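Local coordinates for ferrichrome-binding protein (Bacillus subtilis subsp. subtilis, PDB 3G9Q) that binds iron(3+)-hydroxamate complexes such as ferrichrome and coprogen and hands them to the membrane permease of the FhuCBGD ABC transporter, at residues A[10-18]-A[111-119]; A[157-165]-A[188-198]. All coordinates share one frame; numbering follows the deposited sequence.

Contact 1: A[10-18]-A[111-119]; sequences IPKHPKRVV and FAKMTGTED
The carbonyl oxygen of Thr115, in the last turn of its helix, is met twice by His13. Backbone N of His13 donates to Thr115 O over 2.7 Å, with an N-H...O angle of 145° and the donor tilted 33° from the carbonyl plane. The imidazole of the same residue then lays one face over that oxygen, which sits 3.7 Å above the ring plane and offset toward its rim. CG of His13 lies anti to its carbonyl carbon (chi1 -72°), which swings the ring past the helix end until CE1 comes 3.9 Å from CG2 of Thr117. Gly116, with positive phi, turns the chain out of the helix between these two threonines. Lys12, bent at chi2, brings CD to 3.4 Å from the carbonyl oxygen of Met114. Farther back, the side chains of Ile10 and selenomethionine Met114 cross at about a right angle, CG2 of Ile10 4.0 Å from CG of Met114, and CD of Pro14 rests near CB and CG2 of Thr115. OG1 of Thr115 donates back to Phe111 O in its helix (2.8 Å) and accepts from OG1 of Thr117, which precedes helix 118-143. The N-terminal segment thus passes the junction between helices 106-115 and 118-143 before entering strand 17-19; Ile10 and Met114 both also touch Val95 of strand 94-97, while Thr115 packs on Phe28 of helix 25-31.

Contact 2: A[157-165]-A[188-198]; sequences DIYVFGKDF and AIDQGPGYTSI
Val160 and Thr196 lie side by side where backbone bonds join the two strands: Val160 N donates almost straight to Thr196 O (2.9 Å, 174°), and Ile198 N binds Ile158 O at 2.9 Å. On the face that carries the buried Ile158, Val160 and Ile198, Ile198 reaches Val160 CG1 with its CG2, and Leu203 of helix 203-206 touches both Ile158 and Ile198. The pairing is antiparallel, with strand 195-198 forming one edge of the mixed five-stranded sheet of this binding-protein fold. Past the strands, Gly162 N donates to Gly194 O over 3.0 Å, and Gly162 CA makes a CA-H...O contact with Ala188 O, where Ala188 of helix 182-189 lies against the chain that follows strand 157-161. The face with Tyr159 and Tyr195 is aromatic and partly open, with Phe165 joining from the loop beyond the strand. Tyr195 presents the edge of its ring to the face of Phe165, CD2 standing 3.8 Å above the ring centre, and its CE1 meets CD2 of Tyr159 obliquely, planes at 79°. Tyr159 has its OH hydrogen-bonded to ND2 of Asn154 and its ring against Trp216. At one exposed end Ser197 OG is merely close to Asp157 CB; at the other, Lys163 stretches out across Ile189, CE brushing CG2.

The two contacts lie on opposite sides of the chain's centre, their own centres about 35 Å apart and their nearest atoms about 18 Å apart, one in each lobe. Along the chain they come in series: contact 1 closes at 111-119 before contact 2 opens at 157-165. They share no sheet. Contact 1 belongs with the parallel four-stranded sheet that holds strand 17-19, contact 2 with the mixed five-stranded sheet. Helix 118-143, which starts in contact 1, runs between these halves and leads to strand 148-154, the neighbour of 157-161. Two lobes joined by a long helix are the hallmark of this solute-binding family, whose ligand typically sits in the cleft between them.

Contact 1: A[10-18]-A[111-119]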
loop_
_atom_site.group_PDB
_atom_site.type_symbol
_atom_site.label_atom_id
_atom_site.label_comp_id
_atom_site.label_asym_id
_atom_site.label_seq_id
_atom_site.Cartn_x
_atom_site.Cartn_y
_atom_site.Cartn_z
ATOM N N ILE A 10 13.805 14.549 -20.090
ATOM C CA ILE A 10 12.813 14.597 -18.976
ATOM C C ILE A 10 12.932 15.935 -18.256
ATOM O O ILE A 10 14.008 16.290 -17.790
ATOM C CB ILE A 10 13.059 13.456 -17.975
ATOM C CG1 ILE A 10 13.263 12.139 -18.752
ATOM C CG2 ILE A 10 11.882 13.390 -16.965
ATOM C CD1 ILE A 10 13.771 10.974 -17.910
ATOM N N PRO A 11 11.823 16.695 -18.160
ATOM C CA PRO A 11 11.797 18.007 -17.503
ATOM C C PRO A 11 11.943 18.023 -15.977
ATOM O O PRO A 11 11.338 17.205 -15.276
ATOM C CB PRO A 11 10.456 18.583 -17.953
ATOM C CG PRO A 11 9.596 17.373 -18.050
ATOM C CD PRO A 11 10.507 16.384 -18.750
ATOM N N LYS A 12 12.758 18.950 -15.470
ATOM C CA LYS A 12 12.957 19.121 -14.026
ATOM C C LYS A 12 11.857 20.105 -13.642
ATOM O O LYS A 12 11.625 21.082 -14.355
ATOM C CB LYS A 12 14.339 19.735 -13.719
ATOM C CG LYS A 12 15.536 18.843 -14.036
ATOM C CD LYS A 12 15.598 17.638 -13.103
ATOM C CE LYS A 12 16.385 16.464 -13.718
ATOM N NZ LYS A 12 17.777 16.805 -14.138
ATOM N N HIS A 13 11.177 19.848 -12.530
ATOM C CA HIS A 13 10.069 20.704 -12.081
ATOM C C HIS A 13 8.953 20.796 -13.119
ATOM O O HIS A 13 8.579 21.891 -13.541
ATOM C CB HIS A 13 10.567 22.112 -11.758
ATOM C CG HIS A 13 11.367 22.187 -10.497
ATOM N ND1 HIS A 13 10.855 21.812 -9.275
ATOM C CD2 HIS A 13 12.643 22.578 -10.271
ATOM C CE1 HIS A 13 11.782 21.970 -8.344
ATOM N NE2 HIS A 13 12.874 22.433 -8.924
ATOM N N PRO A 14 8.408 19.644 -13.547
ATOM C CA PRO A 14 7.335 19.664 -14.540
ATOM C C PRO A 14 6.075 20.347 -14.012
ATOM O O PRO A 14 5.715 20.193 -12.839
ATOM C CB PRO A 14 7.135 18.184 -14.853
ATOM C CG PRO A 14 7.547 17.502 -13.587
ATOM C CD PRO A 14 8.770 18.260 -13.196
ATOM N N LYS A 15 5.419 21.109 -14.884
ATOM C CA LYS A 15 4.207 21.838 -14.525
ATOM C C LYS A 15 2.925 21.025 -14.688
ATOM O O LYS A 15 1.950 21.262 -13.978
ATOM C CB LYS A 15 4.118 23.139 -15.342
ATOM C CG LYS A 15 5.184 24.185 -14.972
ATOM C CD LYS A 15 5.315 25.324 -16.009
ATOM C CE LYS A 15 4.114 26.271 -16.041
ATOM N NZ LYS A 15 4.286 27.335 -17.078
ATOM N N ARG A 16 2.917 20.069 -15.613
ATOM C CA ARG A 16 1.726 19.244 -15.814
ATOM C C ARG A 16 2.093 17.784 -16.038
ATOM O O ARG A 16 2.572 17.416 -17.110
ATOM C CB ARG A 16 0.906 19.750 -17.007
ATOM C CG ARG A 16 0.404 21.194 -16.901
ATOM C CD ARG A 16 -0.384 21.550 -18.143
ATOM N NE ARG A 16 -1.623 20.775 -18.241
ATOM C CZ ARG A 16 -2.737 21.075 -17.579
ATOM N NH1 ARG A 16 -3.822 20.327 -17.708
ATOM N NH2 ARG A 16 -2.770 22.134 -16.791
ATOM N N VAL A 17 1.852 16.956 -15.025
ATOM C CA VAL A 17 2.164 15.532 -15.092
ATOM C C VAL A 17 0.925 14.637 -15.113
ATOM O O VAL A 17 0.009 14.796 -14.308
ATOM C CB VAL A 17 3.037 15.084 -13.886
ATOM C CG1 VAL A 17 3.335 13.599 -13.987
ATOM C CG2 VAL A 17 4.331 15.875 -13.843
ATOM N N VAL A 18 0.908 13.699 -16.052
ATOM C CA VAL A 18 -0.176 12.738 -16.164
ATOM C C VAL A 18 0.422 11.402 -15.713
ATOM O O VAL A 18 1.392 10.903 -16.310
ATOM C CB VAL A 18 -0.685 12.608 -17.624
ATOM C CG1 VAL A 18 -1.674 11.454 -17.739
ATOM C CG2 VAL A 18 -1.332 13.901 -18.064
ATOM N N PHE A 111 12.104 9.526 -8.027
ATOM C CA PHE A 111 11.206 10.550 -8.552
ATOM C C PHE A 111 11.622 11.940 -8.096
ATOM O O PHE A 111 11.481 12.899 -8.844
ATOM C CB PHE A 111 9.767 10.285 -8.096
ATOM C CG PHE A 111 9.099 9.123 -8.792
ATOM C CD1 PHE A 111 8.169 8.346 -8.116
ATOM C CD2 PHE A 111 9.372 8.823 -10.124
ATOM C CE1 PHE A 111 7.526 7.295 -8.754
ATOM C CE2 PHE A 111 8.728 7.771 -10.768
ATOM C CZ PHE A 111 7.809 7.010 -10.081
ATOM N N ALA A 112 12.121 12.045 -6.868
ATOM C CA ALA A 112 12.552 13.329 -6.329
ATOM C C ALA A 112 13.726 13.863 -7.144
ATOM O O ALA A 112 13.765 15.039 -7.500
ATOM C CB ALA A 112 12.945 13.178 -4.865
ATOM N N LYS A 113 14.672 12.982 -7.442
ATOM C CA LYS A 113 15.856 13.333 -8.216
ATOM C C LYS A 113 15.458 13.668 -9.642
ATOM O O LYS A 113 15.967 14.618 -10.239
ATOM C CB LYS A 113 16.840 12.158 -8.201
ATOM C CG LYS A 113 18.221 12.436 -8.772
ATOM C CD LYS A 113 18.253 12.271 -10.282
ATOM C CE LYS A 113 19.676 12.408 -10.813
ATOM N NZ LYS A 113 20.278 13.756 -10.536
HETATM N N MSE A 114 14.542 12.876 -10.182
HETATM C CA MSE A 114 14.041 13.064 -11.536
HETATM C C MSE A 114 13.332 14.402 -11.727
HETATM O O MSE A 114 13.402 14.998 -12.801
HETATM C CB MSE A 114 13.068 11.934 -11.885
HETATM C CG MSE A 114 12.326 12.109 -13.209
HETATM SE SE MSE A 114 10.888 10.807 -13.422
HETATM C CE MSE A 114 11.968 9.179 -13.504
ATOM N N THR A 115 12.658 14.881 -10.688
ATOM C CA THR A 115 11.912 16.128 -10.798
ATOM C C THR A 115 12.564 17.349 -10.173
ATOM O O THR A 115 12.066 18.465 -10.332
ATOM C CB THR A 115 10.490 15.957 -10.207
ATOM O OG1 THR A 115 10.578 15.504 -8.845
ATOM C CG2 THR A 115 9.695 14.936 -11.041
ATOM N N GLY A 116 13.675 17.128 -9.470
ATOM C CA GLY A 116 14.390 18.212 -8.817
ATOM C C GLY A 116 13.702 18.671 -7.540
ATOM O O GLY A 116 13.583 19.867 -7.280
ATOM N N THR A 117 13.242 17.715 -6.737
ATOM C CA THR A 117 12.560 18.024 -5.481
ATOM C C THR A 117 13.095 17.158 -4.328
ATOM O O THR A 117 12.343 16.733 -3.445
ATOM C CB THR A 117 11.023 17.810 -5.615
ATOM O OG1 THR A 117 10.755 16.507 -6.155
ATOM C CG2 THR A 117 10.417 18.862 -6.521
ATOM N N GLU A 118 14.403 16.911 -4.337
ATOM C CA GLU A 118 15.039 16.090 -3.313
ATOM C C GLU A 118 14.800 16.615 -1.883
ATOM O O GLU A 118 14.901 15.857 -0.921
ATOM C CB GLU A 118 16.548 15.973 -3.587
ATOM C CG GLU A 118 16.936 15.407 -4.965
ATOM C CD GLU A 118 16.925 16.452 -6.097
ATOM O OE1 GLU A 118 17.424 16.143 -7.203
ATOM O OE2 GLU A 118 16.420 17.580 -5.893
ATOM N N ASP A 119 14.469 17.897 -1.745
ATOM C CA ASP A 119 14.224 18.474 -0.422
ATOM C C ASP A 119 12.856 18.064 0.096
ATOM O O ASP A 119 12.646 17.918 1.301
ATOM C CB ASP A 119 14.254 20.002 -0.460
ATOM C CG ASP A 119 12.863 20.608 -0.679
ATOM O OD1 ASP A 119 12.248 20.339 -1.744
ATOM O OD2 ASP A 119 12.383 21.346 0.215
#

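Contact 2: A[157-165]-A[188-198]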
loop_
_atom_site.group_PDB
_atom_site.type_symbol
_atom_site.label_atom_id
_atom_site.label_comp_id
_atom_site.label_asym_id
_atom_site.label_seq_id
_atom_site.Cartn_x
_atom_site.Cartn_y
_atom_site.Cartn_z
ATOM N N ASP A 157 -10.350 -19.691 -1.056
ATOM C CA ASP A 157 -8.950 -19.462 -0.711
ATOM C C ASP A 157 -8.751 -18.317 0.268
ATOM O O ASP A 157 -9.459 -17.316 0.217
ATOM C CB ASP A 157 -8.141 -19.168 -1.976
ATOM C CG ASP A 157 -8.084 -20.348 -2.911
ATOM O OD1 ASP A 157 -7.768 -20.136 -4.109
ATOM O OD2 ASP A 157 -8.349 -21.480 -2.437
ATOM N N ILE A 158 -7.774 -18.480 1.151
ATOM C CA ILE A 158 -7.435 -17.465 2.143
ATOM C C ILE A 158 -5.936 -17.192 2.030
ATOM O O ILE A 158 -5.115 -18.119 2.083
ATOM C CB ILE A 158 -7.754 -17.945 3.573
ATOM C CG1 ILE A 158 -9.254 -18.198 3.712
ATOM C CG2 ILE A 158 -7.295 -16.914 4.583
ATOM C CD1 ILE A 158 -9.658 -19.015 4.939
ATOM N N TYR A 159 -5.581 -15.923 1.858
ATOM C CA TYR A 159 -4.176 -15.547 1.725
ATOM C C TYR A 159 -3.611 -15.006 3.053
ATOM O O TYR A 159 -4.190 -14.105 3.648
ATOM C CB TYR A 159 -4.014 -14.493 0.601
ATOM C CG TYR A 159 -4.770 -14.800 -0.694
ATOM C CD1 TYR A 159 -5.905 -14.055 -1.061
ATOM C CD2 TYR A 159 -4.357 -15.830 -1.550
ATOM C CE1 TYR A 159 -6.614 -14.326 -2.254
ATOM C CE2 TYR A 159 -5.060 -16.113 -2.745
ATOM C CZ TYR A 159 -6.186 -15.357 -3.087
ATOM O OH TYR A 159 -6.882 -15.629 -4.249
ATOM N N VAL A 160 -2.516 -15.594 3.533
ATOM C CA VAL A 160 -1.862 -15.131 4.760
ATOM C C VAL A 160 -0.612 -14.418 4.286
ATOM O O VAL A 160 0.345 -15.057 3.854
ATOM C CB VAL A 160 -1.475 -16.303 5.719
ATOM C CG1 VAL A 160 -0.834 -17.427 4.933
ATOM C CG2 VAL A 160 -0.523 -15.816 6.795
ATOM N N PHE A 161 -0.628 -13.089 4.350
ATOM C CA PHE A 161 0.502 -12.300 3.873
ATOM C C PHE A 161 1.690 -12.217 4.801
ATOM O O PHE A 161 1.568 -12.385 6.007
ATOM C CB PHE A 161 0.045 -10.893 3.517
ATOM C CG PHE A 161 -1.028 -10.867 2.480
ATOM C CD1 PHE A 161 -2.367 -10.769 2.847
ATOM C CD2 PHE A 161 -0.710 -11.017 1.134
ATOM C CE1 PHE A 161 -3.377 -10.822 1.885
ATOM C CE2 PHE A 161 -1.706 -11.072 0.169
ATOM C CZ PHE A 161 -3.046 -10.975 0.542
ATOM N N GLY A 162 2.853 -11.981 4.212
ATOM C CA GLY A 162 4.069 -11.850 4.985
ATOM C C GLY A 162 4.476 -10.388 4.968
ATOM O O GLY A 162 3.628 -9.506 5.056
ATOM N N LYS A 163 5.768 -10.125 4.833
ATOM C CA LYS A 163 6.247 -8.761 4.827
ATOM C C LYS A 163 6.556 -8.221 3.443
ATOM O O LYS A 163 6.685 -7.011 3.254
ATOM C CB LYS A 163 7.495 -8.632 5.712
ATOM C CG LYS A 163 8.725 -9.383 5.228
ATOM C CD LYS A 163 9.887 -9.191 6.203
ATOM C CE LYS A 163 11.152 -9.888 5.702
ATOM N NZ LYS A 163 12.347 -9.636 6.568
ATOM N N ASP A 164 6.658 -9.106 2.462
ATOM C CA ASP A 164 6.993 -8.667 1.120
ATOM C C ASP A 164 5.876 -8.783 0.103
ATOM O O ASP A 164 6.112 -9.170 -1.036
ATOM C CB ASP A 164 8.235 -9.426 0.639
ATOM C CG ASP A 164 9.507 -8.920 1.290
ATOM O OD1 ASP A 164 9.866 -9.383 2.396
ATOM O OD2 ASP A 164 10.140 -8.028 0.690
ATOM N N PHE A 165 4.661 -8.429 0.497
ATOM C CA PHE A 165 3.561 -8.524 -0.444
ATOM C C PHE A 165 2.448 -7.507 -0.223
ATOM O O PHE A 165 1.283 -7.780 -0.535
ATOM C CB PHE A 165 2.980 -9.935 -0.418
ATOM C CG PHE A 165 2.717 -10.485 -1.776
ATOM C CD1 PHE A 165 3.756 -10.989 -2.542
ATOM C CD2 PHE A 165 1.450 -10.418 -2.331
ATOM C CE1 PHE A 165 3.533 -11.411 -3.859
ATOM C CE2 PHE A 165 1.211 -10.837 -3.646
ATOM C CZ PHE A 165 2.252 -11.331 -4.412
ATOM N N ALA A 188 5.003 -17.671 4.960
ATOM C CA ALA A 188 4.815 -16.424 4.238
ATOM C C ALA A 188 6.020 -15.488 4.239
ATOM O O ALA A 188 5.994 -14.466 3.563
ATOM C CB ALA A 188 3.595 -15.701 4.776
ATOM N N ILE A 189 7.073 -15.815 4.981
ATOM C CA ILE A 189 8.242 -14.943 4.989
ATOM C C ILE A 189 9.520 -15.636 4.536
ATOM O O ILE A 189 9.914 -15.527 3.374
ATOM C CB ILE A 189 8.485 -14.310 6.381
ATOM C CG1 ILE A 189 7.323 -13.392 6.755
ATOM C CG2 ILE A 189 9.755 -13.478 6.363
ATOM C CD1 ILE A 189 7.231 -13.039 8.240
ATOM N N ASP A 190 10.161 -16.354 5.451
ATOM C CA ASP A 190 11.420 -17.068 5.185
ATOM C C ASP A 190 11.375 -18.101 4.057
ATOM O O ASP A 190 12.317 -18.874 3.891
ATOM C CB ASP A 190 11.870 -17.781 6.461
ATOM C CG ASP A 190 11.942 -16.852 7.647
ATOM O OD1 ASP A 190 11.980 -17.362 8.795
ATOM O OD2 ASP A 190 11.967 -15.617 7.421
ATOM N N GLN A 191 10.303 -18.113 3.277
ATOM C CA GLN A 191 10.209 -19.102 2.229
ATOM C C GLN A 191 9.499 -18.651 0.963
ATOM O O GLN A 191 10.145 -18.299 -0.021
ATOM C CB GLN A 191 9.534 -20.347 2.796
ATOM C CG GLN A 191 9.434 -21.527 1.868
ATOM C CD GLN A 191 8.741 -22.697 2.532
ATOM O OE1 GLN A 191 9.160 -23.161 3.597
ATOM N NE2 GLN A 191 7.672 -23.179 1.910
ATOM N N GLY A 192 8.171 -18.647 0.996
ATOM C CA GLY A 192 7.386 -18.286 -0.178
ATOM C C GLY A 192 7.692 -17.025 -0.975
ATOM O O GLY A 192 8.714 -16.365 -0.782
ATOM N N PRO A 193 6.803 -16.697 -1.929
ATOM C CA PRO A 193 6.909 -15.520 -2.796
ATOM C C PRO A 193 6.412 -14.273 -2.067
ATOM O O PRO A 193 6.292 -13.204 -2.663
ATOM C CB PRO A 193 6.007 -15.876 -3.972
ATOM C CG PRO A 193 4.915 -16.667 -3.301
ATOM C CD PRO A 193 5.714 -17.584 -2.392
ATOM N N GLY A 194 6.110 -14.425 -0.778
ATOM C CA GLY A 194 5.630 -13.302 0.003
ATOM C C GLY A 194 4.285 -13.546 0.661
ATOM O O GLY A 194 3.850 -12.738 1.476
ATOM N N TYR A 195 3.620 -14.644 0.300
ATOM C CA TYR A 195 2.321 -14.997 0.879
ATOM C C TYR A 195 2.093 -16.509 0.771
ATOM O O TYR A 195 2.928 -17.224 0.222
ATOM C CB TYR A 195 1.187 -14.231 0.181
ATOM C CG TYR A 195 0.756 -14.823 -1.129
ATOM C CD1 TYR A 195 -0.288 -15.745 -1.182
ATOM C CD2 TYR A 195 1.439 -14.515 -2.311
ATOM C CE1 TYR A 195 -0.642 -16.350 -2.372
ATOM C CE2 TYR A 195 1.097 -15.116 -3.514
ATOM C CZ TYR A 195 0.054 -16.037 -3.534
ATOM O OH TYR A 195 -0.286 -16.650 -4.717
ATOM N N THR A 196 0.976 -16.988 1.311
ATOM C CA THR A 196 0.638 -18.413 1.290
ATOM C C THR A 196 -0.872 -18.554 1.268
ATOM O O THR A 196 -1.572 -17.979 2.110
ATOM C CB THR A 196 1.133 -19.167 2.567
ATOM O OG1 THR A 196 2.544 -18.985 2.738
ATOM C CG2 THR A 196 0.836 -20.659 2.464
ATOM N N SER A 197 -1.377 -19.314 0.303
ATOM C CA SER A 197 -2.811 -19.544 0.218
ATOM C C SER A 197 -3.059 -20.825 0.996
ATOM O O SER A 197 -2.468 -21.860 0.695
ATOM C CB SER A 197 -3.253 -19.713 -1.235
ATOM O OG SER A 197 -4.667 -19.848 -1.287
ATOM N N ILE A 198 -3.917 -20.747 2.010
ATOM C CA ILE A 198 -4.219 -21.906 2.839
ATOM C C ILE A 198 -5.703 -22.246 2.844
ATOM O O ILE A 198 -6.529 -21.498 2.318
ATOM C CB ILE A 198 -3.752 -21.697 4.313
ATOM C CG1 ILE A 198 -4.775 -20.865 5.105
ATOM C CG2 ILE A 198 -2.394 -21.039 4.333
ATOM C CD1 ILE A 198 -4.602 -20.905 6.623
#